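Local coordinates for protein aspartokinase 1, chloroplastic (Arabidopsis thaliana, PDB 2CDQ) that catalyses the ATP-dependent phosphorylation of L-aspartate to 4-phospho-L-aspartate, the first step of the aspartate-family pathway to lysine, threonine, methionine and isoleucine, at residues M44-A48 against I154-L159; Y169-I174 against R198-D202; E189-V195 against T239-L244. All blocks are in the same frame, centred on the assembly; numbering follows the deposited sequence.

Contact 1: residues M44-A48 against I154-L159; sequences MKEVA and IFAAYL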
loop_
_atom_site.group_PDB
_atom_site.type_symbol
_atom_site.label_atom_id
_atom_site.label_comp_id
_atom_site.label_asym_id
_atom_site.label_seq_id
_atom_site.Cartn_x
_atom_site.Cartn_y
_atom_site.Cartn_z
ATOM N N MET A 44 -22.532 23.809 -30.360
ATOM C CA MET A 44 -23.898 23.325 -30.178
ATOM C C MET A 44 -24.495 22.908 -31.517
ATOM O O MET A 44 -25.181 21.893 -31.606
ATOM C CB MET A 44 -24.774 24.389 -29.509
ATOM C CG MET A 44 -24.624 24.465 -28.000
ATOM S SD MET A 44 -25.899 25.475 -27.214
ATOM C CE MET A 44 -25.466 25.323 -25.489
ATOM N N LYS A 45 -24.211 23.686 -32.560
ATOM C CA LYS A 45 -24.698 23.382 -33.905
ATOM C C LYS A 45 -24.210 22.016 -34.396
ATOM O O LYS A 45 -24.919 21.336 -35.137
ATOM C CB LYS A 45 -24.317 24.488 -34.901
ATOM C CG LYS A 45 -25.151 25.768 -34.784
ATOM C CD LYS A 45 -24.802 26.775 -35.880
ATOM C CE LYS A 45 -25.321 28.175 -35.538
ATOM N NZ LYS A 45 -25.021 29.200 -36.590
ATOM N N GLU A 46 -23.008 21.624 -33.973
ATOM C CA GLU A 46 -22.457 20.303 -34.293
ATOM C C GLU A 46 -23.276 19.211 -33.615
ATOM O O GLU A 46 -23.585 18.188 -34.232
ATOM C CB GLU A 46 -20.988 20.184 -33.859
ATOM C CG GLU A 46 -20.007 21.126 -34.570
ATOM C CD GLU A 46 -18.553 20.882 -34.168
ATOM O OE1 GLU A 46 -18.312 20.383 -33.047
ATOM O OE2 GLU A 46 -17.645 21.186 -34.975
ATOM N N VAL A 47 -23.625 19.443 -32.349
ATOM C CA VAL A 47 -24.383 18.476 -31.554
ATOM C C VAL A 47 -25.743 18.221 -32.188
ATOM O O VAL A 47 -26.132 17.069 -32.379
ATOM C CB VAL A 47 -24.551 18.923 -30.071
ATOM C CG1 VAL A 47 -25.206 17.821 -29.237
ATOM C CG2 VAL A 47 -23.210 19.299 -29.466
ATOM N N ALA A 48 -26.451 19.295 -32.531
ATOM C CA ALA A 48 -27.750 19.179 -33.185
ATOM C C ALA A 48 -27.622 18.419 -34.510
ATOM O O ALA A 48 -28.496 17.620 -34.861
ATOM C CB ALA A 48 -28.360 20.545 -33.398
ATOM N N ILE A 154 -30.836 26.544 -23.362
ATOM C CA ILE A 154 -30.381 27.104 -24.628
ATOM C C ILE A 154 -30.524 26.052 -25.727
ATOM O O ILE A 154 -31.162 26.300 -26.754
ATOM C CB ILE A 154 -28.927 27.630 -24.539
ATOM C CG1 ILE A 154 -28.886 28.915 -23.712
ATOM C CG2 ILE A 154 -28.363 27.890 -25.918
ATOM C CD1 ILE A 154 -27.504 29.353 -23.275
ATOM N N PHE A 155 -29.965 24.868 -25.492
ATOM C CA PHE A 155 -29.967 23.824 -26.509
ATOM C C PHE A 155 -31.381 23.361 -26.867
ATOM O O PHE A 155 -31.697 23.187 -28.049
ATOM C CB PHE A 155 -29.091 22.643 -26.089
ATOM C CG PHE A 155 -28.724 21.732 -27.221
ATOM C CD1 PHE A 155 -27.799 22.133 -28.183
ATOM C CD2 PHE A 155 -29.299 20.474 -27.329
ATOM C CE1 PHE A 155 -27.456 21.291 -29.240
ATOM C CE2 PHE A 155 -28.958 19.620 -28.381
ATOM C CZ PHE A 155 -28.038 20.031 -29.339
ATOM N N ALA A 156 -32.227 23.182 -25.853
ATOM C CA ALA A 156 -33.602 22.738 -26.069
ATOM C C ALA A 156 -34.366 23.732 -26.941
ATOM O O ALA A 156 -34.994 23.345 -27.933
ATOM C CB ALA A 156 -34.317 22.528 -24.743
ATOM N N ALA A 157 -34.289 25.011 -26.569
ATOM C CA ALA A 157 -34.908 26.088 -27.332
ATOM C C ALA A 157 -34.403 26.104 -28.770
ATOM O O ALA A 157 -35.194 26.259 -29.700
ATOM C CB ALA A 157 -34.665 27.425 -26.661
ATOM N N TYR A 158 -33.094 25.916 -28.948
ATOM C CA TYR A 158 -32.485 25.908 -30.286
ATOM C C TYR A 158 -32.997 24.774 -31.176
ATOM O O TYR A 158 -33.303 25.003 -32.348
ATOM C CB TYR A 158 -30.951 25.890 -30.208
ATOM C CG TYR A 158 -30.273 25.706 -31.548
ATOM C CD1 TYR A 158 -30.334 26.700 -32.532
ATOM C CD2 TYR A 158 -29.575 24.534 -31.839
ATOM C CE1 TYR A 158 -29.717 26.526 -33.780
ATOM C CE2 TYR A 158 -28.951 24.351 -33.076
ATOM C CZ TYR A 158 -29.026 25.350 -34.041
ATOM O OH TYR A 158 -28.409 25.162 -35.258
ATOM N N LEU A 159 -33.091 23.563 -30.629
ATOM C CA LEU A 159 -33.652 22.437 -31.379
ATOM C C LEU A 159 -35.064 22.739 -31.926
ATOM O O LEU A 159 -35.352 22.475 -33.099
ATOM C CB LEU A 159 -33.645 21.152 -30.540
ATOM C CG LEU A 159 -32.315 20.401 -30.379
ATOM C CD1 LEU A 159 -32.497 19.176 -29.485
ATOM C CD2 LEU A 159 -31.707 19.993 -31.728
#

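Contact 2: residues Y169-I174 against R198-D202; sequences YDAFEI and RLYDD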
loop_
_atom_site.group_PDB
_atom_site.type_symbol
_atom_site.label_atom_id
_atom_site.label_comp_id
_atom_site.label_asym_id
_atom_site.label_seq_id
_atom_site.Cartn_x
_atom_site.Cartn_y
_atom_site.Cartn_z
ATOM N N TYR A 169 -35.168 19.155 -19.458
ATOM C CA TYR A 169 -35.465 18.586 -18.161
ATOM C C TYR A 169 -34.410 18.965 -17.140
ATOM O O TYR A 169 -33.215 18.754 -17.361
ATOM C CB TYR A 169 -35.526 17.068 -18.263
ATOM C CG TYR A 169 -36.759 16.523 -18.940
ATOM C CD1 TYR A 169 -36.679 15.915 -20.195
ATOM C CD2 TYR A 169 -38.008 16.594 -18.319
ATOM C CE1 TYR A 169 -37.817 15.401 -20.815
ATOM C CE2 TYR A 169 -39.147 16.082 -18.927
ATOM C CZ TYR A 169 -39.045 15.488 -20.171
ATOM O OH TYR A 169 -40.173 14.984 -20.770
ATOM N N ASP A 170 -34.854 19.533 -16.026
ATOM C CA ASP A 170 -34.006 19.644 -14.856
ATOM C C ASP A 170 -34.029 18.283 -14.165
ATOM O O ASP A 170 -35.098 17.782 -13.804
ATOM C CB ASP A 170 -34.500 20.752 -13.924
ATOM C CG ASP A 170 -34.205 22.148 -14.461
ATOM O OD1 ASP A 170 -33.543 22.255 -15.527
ATOM O OD2 ASP A 170 -34.630 23.143 -13.812
ATOM N N ALA A 171 -32.853 17.677 -14.017
ATOM C CA ALA A 171 -32.721 16.352 -13.407
ATOM C C ALA A 171 -33.383 16.279 -12.035
ATOM O O ALA A 171 -34.027 15.280 -11.706
ATOM C CB ALA A 171 -31.260 15.958 -13.305
ATOM N N PHE A 172 -33.231 17.347 -11.251
ATOM C CA PHE A 172 -33.759 17.390 -9.886
ATOM C C PHE A 172 -35.284 17.471 -9.828
ATOM O O PHE A 172 -35.882 17.227 -8.776
ATOM C CB PHE A 172 -33.123 18.529 -9.077
ATOM C CG PHE A 172 -33.204 19.877 -9.744
ATOM C CD1 PHE A 172 -34.333 20.676 -9.598
ATOM C CD2 PHE A 172 -32.140 20.358 -10.500
ATOM C CE1 PHE A 172 -34.409 21.929 -10.208
ATOM C CE2 PHE A 172 -32.206 21.612 -11.113
ATOM C CZ PHE A 172 -33.344 22.397 -10.965
ATOM N N GLU A 173 -35.903 17.797 -10.962
ATOM C CA GLU A 173 -37.358 17.924 -11.050
ATOM C C GLU A 173 -38.024 16.673 -11.648
ATOM O O GLU A 173 -39.246 16.540 -11.596
ATOM C CB GLU A 173 -37.733 19.185 -11.845
ATOM C CG GLU A 173 -39.028 19.879 -11.403
ATOM C CD GLU A 173 -40.275 19.391 -12.153
ATOM O OE1 GLU A 173 -40.152 18.950 -13.328
ATOM O OE2 GLU A 173 -41.386 19.455 -11.564
ATOM N N ILE A 174 -37.229 15.750 -12.189
ATOM C CA ILE A 174 -37.787 14.552 -12.843
ATOM C C ILE A 174 -37.600 13.224 -12.086
ATOM O O ILE A 174 -37.968 12.155 -12.592
ATOM C CB ILE A 174 -37.299 14.394 -14.311
ATOM C CG1 ILE A 174 -35.782 14.169 -14.372
ATOM C CG2 ILE A 174 -37.720 15.600 -15.134
ATOM C CD1 ILE A 174 -35.297 13.584 -15.685
ATOM N N ARG A 198 -41.602 9.213 -15.305
ATOM C CA ARG A 198 -41.728 10.615 -15.701
ATOM C C ARG A 198 -41.349 10.822 -17.168
ATOM O O ARG A 198 -42.019 11.568 -17.889
ATOM C CB ARG A 198 -40.866 11.506 -14.801
ATOM C CG ARG A 198 -41.554 12.778 -14.309
ATOM C CD ARG A 198 -41.677 13.843 -15.392
ATOM N NE ARG A 198 -41.880 15.161 -14.798
ATOM C CZ ARG A 198 -41.883 16.304 -15.477
ATOM N NH1 ARG A 198 -41.699 16.305 -16.791
ATOM N NH2 ARG A 198 -42.069 17.455 -14.838
ATOM N N LEU A 199 -40.281 10.155 -17.603
ATOM C CA LEU A 199 -39.811 10.275 -18.982
ATOM C C LEU A 199 -40.700 9.544 -19.980
ATOM O O LEU A 199 -40.758 9.928 -21.146
ATOM C CB LEU A 199 -38.346 9.827 -19.122
ATOM C CG LEU A 199 -37.240 10.787 -18.656
ATOM C CD1 LEU A 199 -35.865 10.158 -18.843
ATOM C CD2 LEU A 199 -37.306 12.129 -19.377
ATOM N N TYR A 200 -41.393 8.499 -19.528
ATOM C CA TYR A 200 -42.324 7.777 -20.407
ATOM C C TYR A 200 -43.707 8.410 -20.548
ATOM O O TYR A 200 -44.270 8.423 -21.644
ATOM C CB TYR A 200 -42.418 6.289 -20.047
ATOM C CG TYR A 200 -41.718 5.417 -21.065
ATOM C CD1 TYR A 200 -42.401 4.380 -21.717
ATOM C CD2 TYR A 200 -40.374 5.657 -21.415
ATOM C CE1 TYR A 200 -41.758 3.583 -22.675
ATOM C CE2 TYR A 200 -39.722 4.874 -22.370
ATOM C CZ TYR A 200 -40.418 3.840 -22.994
ATOM O OH TYR A 200 -39.773 3.068 -23.935
ATOM N N ASP A 201 -44.240 8.940 -19.449
ATOM C CA ASP A 201 -45.506 9.666 -19.485
ATOM C C ASP A 201 -45.449 10.855 -20.449
ATOM O O ASP A 201 -46.418 11.127 -21.172
ATOM C CB ASP A 201 -45.914 10.129 -18.082
ATOM C CG ASP A 201 -46.377 8.980 -17.189
ATOM O OD1 ASP A 201 -46.628 7.867 -17.705
ATOM O OD2 ASP A 201 -46.491 9.193 -15.964
ATOM N N ASP A 202 -44.304 11.543 -20.463
ATOM C CA ASP A 202 -44.104 12.706 -21.326
ATOM C C ASP A 202 -43.934 12.329 -22.801
ATOM O O ASP A 202 -44.411 13.046 -23.684
ATOM C CB ASP A 202 -42.902 13.532 -20.853
ATOM C CG ASP A 202 -43.116 14.165 -19.481
ATOM O OD1 ASP A 202 -42.114 14.567 -18.848
ATOM O OD2 ASP A 202 -44.278 14.264 -19.031
#

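Contact 3: residues E189-V195 against T239-L244; sequences EATYPAV and TIGKAL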
loop_
_atom_site.group_PDB
_atom_site.type_symbol
_atom_site.label_atom_id
_atom_site.label_comp_id
_atom_site.label_asym_id
_atom_site.label_seq_id
_atom_site.Cartn_x
_atom_site.Cartn_y
_atom_site.Cartn_z
ATOM N N GLU A 189 -31.915 4.296 -4.826
ATOM C CA GLU A 189 -32.600 3.292 -5.659
ATOM C C GLU A 189 -33.970 3.702 -6.216
ATOM O O GLU A 189 -34.388 3.195 -7.261
ATOM C CB GLU A 189 -32.695 1.942 -4.931
ATOM C CG GLU A 189 -31.677 0.890 -5.410
ATOM C CD GLU A 189 -32.043 0.265 -6.763
ATOM O OE1 GLU A 189 -33.258 0.094 -7.044
ATOM O OE2 GLU A 189 -31.110 -0.062 -7.543
ATOM N N ALA A 190 -34.654 4.615 -5.526
ATOM C CA ALA A 190 -35.977 5.102 -5.952
ATOM C C ALA A 190 -35.942 5.934 -7.242
ATOM O O ALA A 190 -36.987 6.237 -7.829
ATOM C CB ALA A 190 -36.644 5.886 -4.825
ATOM N N THR A 191 -34.732 6.288 -7.674
ATOM C CA THR A 191 -34.511 7.111 -8.861
ATOM C C THR A 191 -34.942 6.400 -10.148
ATOM O O THR A 191 -35.600 7.009 -10.994
ATOM C CB THR A 191 -33.024 7.597 -8.942
ATOM O OG1 THR A 191 -32.780 8.571 -7.917
ATOM C CG2 THR A 191 -32.695 8.218 -10.295
ATOM N N TYR A 192 -34.590 5.122 -10.288
ATOM C CA TYR A 192 -34.880 4.378 -11.524
ATOM C C TYR A 192 -36.375 4.297 -11.882
ATOM O O TYR A 192 -36.749 4.625 -13.013
ATOM C CB TYR A 192 -34.230 2.984 -11.519
ATOM C CG TYR A 192 -32.738 3.020 -11.291
ATOM C CD1 TYR A 192 -32.193 2.586 -10.085
ATOM C CD2 TYR A 192 -31.872 3.505 -12.272
ATOM C CE1 TYR A 192 -30.821 2.622 -9.860
ATOM C CE2 TYR A 192 -30.495 3.552 -12.056
ATOM C CZ TYR A 192 -29.977 3.107 -10.847
ATOM O OH TYR A 192 -28.619 3.141 -10.616
ATOM N N PRO A 193 -37.231 3.859 -10.931
ATOM C CA PRO A 193 -38.674 3.844 -11.220
ATOM C C PRO A 193 -39.285 5.238 -11.438
ATOM O O PRO A 193 -40.158 5.392 -12.303
ATOM C CB PRO A 193 -39.280 3.177 -9.976
ATOM C CG PRO A 193 -38.136 2.448 -9.331
ATOM C CD PRO A 193 -36.953 3.325 -9.584
ATOM N N ALA A 194 -38.822 6.231 -10.670
ATOM C CA ALA A 194 -39.345 7.600 -10.753
ATOM C C ALA A 194 -39.041 8.256 -12.095
ATOM O O ALA A 194 -39.901 8.921 -12.678
ATOM C CB ALA A 194 -38.805 8.451 -9.614
ATOM N N VAL A 195 -37.817 8.056 -12.577
ATOM C CA VAL A 195 -37.349 8.668 -13.820
ATOM C C VAL A 195 -37.964 8.006 -15.056
ATOM O O VAL A 195 -38.397 8.701 -15.983
ATOM C CB VAL A 195 -35.796 8.692 -13.887
ATOM C CG1 VAL A 195 -35.293 8.913 -15.314
ATOM C CG2 VAL A 195 -35.257 9.768 -12.956
ATOM N N THR A 239 -27.321 6.249 -15.503
ATOM C CA THR A 239 -28.521 6.145 -14.680
ATOM C C THR A 239 -29.767 6.071 -15.565
ATOM O O THR A 239 -30.524 5.105 -15.491
ATOM C CB THR A 239 -28.617 7.318 -13.683
ATOM O OG1 THR A 239 -27.449 7.326 -12.854
ATOM C CG2 THR A 239 -29.859 7.200 -12.802
ATOM N N ILE A 240 -29.955 7.079 -16.416
ATOM C CA ILE A 240 -31.050 7.089 -17.393
ATOM C C ILE A 240 -31.078 5.799 -18.226
ATOM O O ILE A 240 -32.149 5.239 -18.481
ATOM C CB ILE A 240 -30.982 8.338 -18.303
ATOM C CG1 ILE A 240 -31.295 9.594 -17.489
ATOM C CG2 ILE A 240 -31.956 8.221 -19.468
ATOM C CD1 ILE A 240 -30.816 10.867 -18.140
ATOM N N GLY A 241 -29.899 5.328 -18.624
ATOM C CA GLY A 241 -29.760 4.068 -19.354
ATOM C C GLY A 241 -30.396 2.889 -18.637
ATOM O O GLY A 241 -31.239 2.196 -19.217
ATOM N N LYS A 242 -29.995 2.672 -17.380
ATOM C CA LYS A 242 -30.538 1.594 -16.541
ATOM C C LYS A 242 -32.040 1.762 -16.294
ATOM O O LYS A 242 -32.800 0.792 -16.356
ATOM C CB LYS A 242 -29.781 1.502 -15.207
ATOM C CG LYS A 242 -30.305 0.426 -14.246
ATOM C CD LYS A 242 -29.398 0.250 -13.026
ATOM C CE LYS A 242 -29.778 -0.983 -12.193
ATOM N NZ LYS A 242 -30.745 -0.686 -11.093
ATOM N N ALA A 243 -32.454 2.998 -16.032
ATOM C CA ALA A 243 -33.850 3.309 -15.733
ATOM C C ALA A 243 -34.778 3.013 -16.910
ATOM O O ALA A 243 -35.936 2.631 -16.715
ATOM C CB ALA A 243 -33.988 4.762 -15.296
ATOM N N LEU A 244 -34.262 3.180 -18.126
ATOM C CA LEU A 244 -35.058 2.986 -19.338
ATOM C C LEU A 244 -34.685 1.710 -20.105
ATOM O O LEU A 244 -35.233 1.446 -21.178
ATOM C CB LEU A 244 -34.956 4.221 -20.249
ATOM C CG LEU A 244 -35.837 5.439 -19.944
ATOM C CD1 LEU A 244 -35.405 6.163 -18.670
ATOM C CD2 LEU A 244 -35.845 6.405 -21.126
HETATM O O HOH W 1 -27.139 5.599 -10.468
#

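Contact 1: residues M44-A48 against I154-L159
Helical segments 44-48 and 154-159 run in roughly the same sense, their axes 11.0 Å apart at closest approach and crossing at -56°, with Met-44 opposite Phe-155 and Ala-48 opposite Leu-159. Phe-155 bridges this wide spacing. Its CG stands anti to the backbone N (chi1 -163°), which sends the ring out across the gap, rim first, against one turn of the other helix. That rim meets backbone as well as side chains: CE1 of Phe-155 lies 3.3 Å from O of Met-44, and Ala-48 N also sits near the ring plane. These two backbone atoms are bonded to each other within their helix, Ala-48 N donating to Met-44 O. Val-47 CG1 reaches CZ of Phe-155 obliquely at 3.6 Å. The side chains of Met-44 and Phe-155 run past one another head to foot; the methionine sulfur makes a Met-aromatic contact at the ring edge, Met-44 SD lying 5.3 Å from the centroid of Phe-155, and SD of Met-44 also touches CG2 of Ile-154 at 3.7 Å. The pairing belongs to the amino acid kinase domain, where it joins helix 41-53 to the long helix 137-161; Leu-108 of helix 92-108 packs on Met-44, Ile-154 and Tyr-158 alike. Towards the C-terminal end of the contact Ala-48 serves as a small apolar meeting point. CB of Ala-48 touches the edge of the Tyr-158 ring at CE2, 3.9 Å away, and CD2 of Leu-159 at 3.8 Å. Lys-45 lies across Tyr-158, laying its aliphatic CG against the phenol oxygen, while its ammonium end extends to a weak, long ion pair with Glu-107.

Contact 2: residues Y169-I174 against R198-D202
Arg-198 sets its CB against the carbonyl O of Ile-174, 3.7 Å away, and then its chain bends at chi2 (-75°), bringing the guanidinium between two acids. NH2 of Arg-198 forms a salt bridge with OE1 of Glu-173 at 2.9 Å, the carboxylate and guanidinium planes standing almost perpendicular. NH1 of Arg-198 reaches one turn forward along its own helix to the syn lone pair of Asp-202 OD1, 2.7 Å away; this salt bridge, a bent hydrogen bond (140° at the hydrogen), completes a Glu-173/Arg-198/Asp-202 network. The same NH1 lies in the plane of the Tyr-169 ring, at its edge near CE2, while CG2 of Ile-174 lies over one guanidinium face. Next in the helix, Leu-199 lays CD2 over a face of the Tyr-169 ring as a CH-pi contact, 3.9 Å from the centroid. The contact fastens the loop that follows strand 166-169 of the central sheet of the amino acid kinase fold to helix 191-205; backbone hydrogen bonds between Tyr-169 and both Ile-211 and Thr-213 tie the end of that strand to strand 209-219. At Asp-202, OD1 also accepts from OH of Tyr-169 at 2.8 Å, on the anti side and 22° out of the carboxylate plane, the ring and carboxylate planes almost parallel. Two donors thus grip this one oxygen, and the phenol OH has a further hydrogen-bond partner in Arg-167 NE.

Contact 3: residues E189-V195 against T239-L244
Helix 191-205 and helix 232-244 of the amino acid kinase domain pack here through a cation-pi contact between Tyr-192 and Lys-242. NZ of Lys-242 hangs over one face of the Tyr-192 ring, 3.8 Å from its centroid and 22° off the normal. The extended part of the lysine chain, starting with CG anti to the backbone N, lays CD over this face as a CH-pi contact, and a bend at the last torsion (chi4 -92°) turns NZ over the ring. CE2 and CZ of the tyrosine lie beneath CD, CE1 beneath the ammonium. Glu-189 brings OE2 to 3.6 Å from NZ of Lys-242, a long salt bridge, Glu-189 itself being exposed. The short helical segments 191-195 and 239-244 cross at -73° with axes 8.6 Å apart, an approach consistent with the small Ala-243 at the closest point: its CA is nearest that of Tyr-192, and CB of Ala-243 rests 3.6 Å from the backbone O of Tyr-192. CB of Ala-243 and the carbonyl O of Thr-239 both lie at the edge of the tyrosine ring, near its plane. Beyond the ring, a water links the helices, 2.9 Å from OH of Tyr-192 and donating to OG1 of Thr-239, which is also hydrogen-bonded to O of Leu-235. Methyl CG2 of Thr-239 faces CG2 of Thr-191 at 3.9 Å, while the hydroxyl of Thr-191 pairs with the backbone N of Ile-177. Farther along, Val-195 CG1 touches CB of Ala-243 and CD1 of Leu-244. Pro-298 of helix 293-302 packs against Tyr-192 and Thr-239, and Glu-301 against Tyr-192 and Lys-242.

How the contacts relate
All three contacts lie in the amino acid kinase domain, which holds the substrate-binding Glu-148 and, by similarity, the ATP site, and not in the ACT domains that bind the effectors. Contact 1 closes along the chain before the other two open, whereas contacts 2 and 3 interleave and share helix 191-205. Their centres are about 11 Å apart and they touch: Ile-174 O meets Val-195 CG2, and Leu-199 CD1 meets Leu-244 CD1. Contact 1 stands apart, its centre about 19 Å from that of contact 2. Contacts 2 and 3 thus anchor two parts of helix 191-205, to the loop after strand 166-169 and to helix 232-244, while contact 1 joins helix 41-53 to helix 137-161.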